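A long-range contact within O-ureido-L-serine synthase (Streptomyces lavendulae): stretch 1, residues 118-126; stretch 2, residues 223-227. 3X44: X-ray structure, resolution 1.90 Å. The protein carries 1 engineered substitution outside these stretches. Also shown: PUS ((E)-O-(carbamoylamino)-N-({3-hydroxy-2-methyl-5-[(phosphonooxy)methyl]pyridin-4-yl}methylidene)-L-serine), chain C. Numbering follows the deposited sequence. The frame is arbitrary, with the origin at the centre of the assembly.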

# COMPACT_ATOMS: atom_id res chain seq x y z
N HIS A 118 39.81 1.87 -16.53
CA HIS A 118 40.52 3.12 -16.29
C HIS A 118 40.08 4.28 -17.19
O HIS A 118 40.35 5.43 -16.88
CB HIS A 118 42.04 2.90 -16.42
CG HIS A 118 42.54 2.86 -17.83
ND1 HIS A 118 42.54 1.70 -18.59
CD2 HIS A 118 43.10 3.81 -18.61
CE1 HIS A 118 43.08 1.95 -19.77
NE2 HIS A 118 43.43 3.23 -19.81
N LEU A 119 39.41 3.97 -18.30
CA LEU A 119 38.95 5.00 -19.23
C LEU A 119 37.72 5.76 -18.71
O LEU A 119 37.34 6.80 -19.25
CB LEU A 119 38.62 4.39 -20.59
CG LEU A 119 39.76 3.80 -21.42
CD1 LEU A 119 39.17 3.14 -22.66
CD2 LEU A 119 40.76 4.89 -21.82
N GLY A 120 37.09 5.22 -17.67
CA GLY A 120 35.91 5.85 -17.10
C GLY A 120 34.71 5.81 -18.02
O GLY A 120 34.79 5.28 -19.14
N SER A 121 33.60 6.36 -17.57
CA SER A 121 32.38 6.38 -18.35
C SER A 121 32.52 7.28 -19.57
O SER A 121 31.74 7.20 -20.51
CB SER A 121 31.20 6.84 -17.50
OG SER A 121 30.89 5.87 -16.52
N LYS A 122 33.52 8.15 -19.56
CA LYS A 122 33.72 9.02 -20.70
C LYS A 122 34.08 8.11 -21.87
O LYS A 122 33.52 8.23 -22.96
CB LYS A 122 34.84 10.02 -20.43
CG LYS A 122 34.94 11.11 -21.51
CD LYS A 122 36.09 12.08 -21.24
CE LYS A 122 35.84 12.89 -19.97
NZ LYS A 122 36.38 14.28 -20.09
N GLY A 123 35.00 7.18 -21.62
CA GLY A 123 35.41 6.25 -22.65
C GLY A 123 34.28 5.32 -23.06
O GLY A 123 34.12 5.00 -24.23
N GLY A 124 33.50 4.88 -22.08
CA GLY A 124 32.39 3.99 -22.37
C GLY A 124 31.30 4.61 -23.23
O GLY A 124 30.72 3.95 -24.08
N ASN A 125 31.01 5.89 -23.00
CA ASN A 125 29.97 6.58 -23.76
C ASN A 125 30.35 6.68 -25.23
O ASN A 125 29.49 6.60 -26.11
CB ASN A 125 29.75 7.98 -23.20
CG ASN A 125 28.96 7.96 -21.91
OD1 ASN A 125 28.34 6.95 -21.56
ND2 ASN A 125 28.99 9.07 -21.18
N LEU A 126 31.63 6.87 -25.49
CA LEU A 126 32.10 6.98 -26.86
C LEU A 126 31.87 5.66 -27.56
O LEU A 126 31.41 5.63 -28.70
CB LEU A 126 33.58 7.35 -26.87
CG LEU A 126 33.77 8.87 -26.81
CD1 LEU A 126 35.19 9.21 -26.42
CD2 LEU A 126 33.41 9.47 -28.17
N ALA A 223 30.52 8.77 -9.26
CA ALA A 223 31.52 9.60 -9.90
C ALA A 223 32.11 9.23 -11.25
O ALA A 223 33.19 8.65 -11.34
CB ALA A 223 32.65 9.83 -8.91
N PRO A 224 31.39 9.57 -12.34
CA PRO A 224 31.91 9.27 -13.68
C PRO A 224 33.01 10.32 -13.91
O PRO A 224 33.07 11.32 -13.18
CB PRO A 224 30.70 9.50 -14.58
CG PRO A 224 29.90 10.54 -13.85
CD PRO A 224 30.05 10.18 -12.39
N ASN A 225 33.88 10.13 -14.90
CA ASN A 225 34.96 11.09 -15.12
C ASN A 225 34.58 12.32 -15.96
O ASN A 225 35.31 12.70 -16.87
CB ASN A 225 36.19 10.41 -15.71
CG ASN A 225 35.87 9.55 -16.92
OD1 ASN A 225 34.72 9.19 -17.16
ND2 ASN A 225 36.90 9.21 -17.69
N PHE A 226 33.44 12.92 -15.63
CA PHE A 226 32.94 14.12 -16.29
C PHE A 226 31.73 14.61 -15.51
O PHE A 226 31.18 13.87 -14.67
CB PHE A 226 32.56 13.83 -17.76
CG PHE A 226 31.54 12.72 -17.93
CD1 PHE A 226 31.94 11.45 -18.32
CD2 PHE A 226 30.19 12.96 -17.69
CE1 PHE A 226 31.00 10.41 -18.48
CE2 PHE A 226 29.24 11.93 -17.84
CZ PHE A 226 29.66 10.66 -18.24
N VAL A 227 31.31 15.85 -15.75
CA VAL A 227 30.14 16.39 -15.06
C VAL A 227 28.94 16.12 -15.96
O VAL A 227 28.85 16.65 -17.08
CB VAL A 227 30.27 17.91 -14.82
CG1 VAL A 227 29.03 18.43 -14.09
CG2 VAL A 227 31.53 18.21 -14.01
N PUS C . 24.44 3.90 -11.54
CA PUS C . 24.39 4.23 -13.02
CB PUS C . 25.44 5.34 -13.40
OG PUS C . 26.82 4.87 -13.06
ND PUS C . 27.80 5.41 -13.98
CE PUS C . 28.83 6.14 -13.51
NZ2 PUS C . 28.77 6.69 -12.28
OZ1 PUS C . 29.81 6.29 -14.17
C PUS C . 24.68 2.95 -13.82
O PUS C . 24.50 1.88 -13.31
OT PUS C . 25.07 3.02 -14.97
C2 PUS C . 24.78 3.00 -7.20
C3 PUS C . 24.55 3.20 -8.64
C4 PUS C . 24.31 4.56 -9.13
C5 PUS C . 24.28 5.67 -8.17
C6 PUS C . 24.51 5.36 -6.74
C2A PUS C . 25.07 1.62 -6.66
C4A PUS C . 24.26 4.86 -10.61
C5A PUS C . 24.03 7.10 -8.61
N1 PUS C . 24.75 4.07 -6.33
O3 PUS C . 24.50 2.15 -9.47
O1P PUS C . 22.84 7.99 -11.27
O2P PUS C . 21.01 8.75 -9.97
O3P PUS C . 23.19 9.59 -9.54
O4P PUS C . 22.62 7.30 -8.97
P PUS C . 22.42 8.41 -9.94
O HOH W 1 36.46 15.23 -17.77

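A loop residue, Asn-225, binds backbone groups where a 3-10 segment leads into a helix through its side-chain amide, while the neighbouring Phe-226 packs its ring edge against the same backbone and a water and a ligand adjoin the contact. The touching residues lie at least 101 positions apart in one chain, and the two stretches bury 296 Å² between them, counting both sides. Asn-225 contributes most, with chi1 at 50° (p) and its CA-to-CB bond directed toward the other stretch. Its amide works in both directions: Asn-225 ND2 donates to Leu-119 O at 2.9 Å, and Asn-225 OD1 accepts from Lys-122 N at 2.9 Å. Asparagine suits this place because one short, planar group offers a donor and an acceptor to backbone groups three residues apart. Asn-225 OD1 also lies 3.1 Å from Ser-121 N, but the angle there is too poor for a hydrogen bond.

Gly-120 lets the amide come this close. An ideal CB on Gly-120 would lie 2.2 Å from Asn-225 ND2, a clash, and the positive phi of 68° independently favours glycine. Beyond it the helix builds its own backbone ladder, with Gly-124 N donating to Gly-120 O at 3.2 Å and Asn-125 N to Ser-121 O at 2.9 Å.

Phe-226, chi1 56° (p), also directs its CA-to-CB bond toward the helix. Its ring meets the backbone near the ring plane, with Phe-226 CE1 3.6 Å from both Ser-121 C and Lys-122 N. The flat aromatic ring packs along this backbone: Phe-226 CD1 lies 3.9 Å from Lys-122 CB, Phe-226 CE1 3.7 Å from Ser-121 CB, and Phe-226 CZ 3.4 Å from Asn-125 ND2, which approaches obliquely.

Lys-122 combines packing with polar reach. Lys-122 CB lies 3.4 Å from Asn-225 OD1, and the long chain, t at chi1 and chi2 before turning to m at chi3, places Lys-122 NZ 2.5 Å from a water oxygen. That water accepts from Lys-122 NZ and donates to Asn-225 O, 2.9 Å from the water oxygen, so the lysine is tied to the loop backbone without a direct bond.

Ser-121 and Pro-224 are buried, and their CA-to-CB bonds point sideways; Ser-121 CB and Pro-224 CB touch at 4.0 Å. Ser-121 OG donates to PUS OZ1 at 2.6 Å. Pro-224 CB lies 3.4 Å from the same PUS OZ1, so both stretches touch the carbamoyl end of the O-ureidoserine adduct.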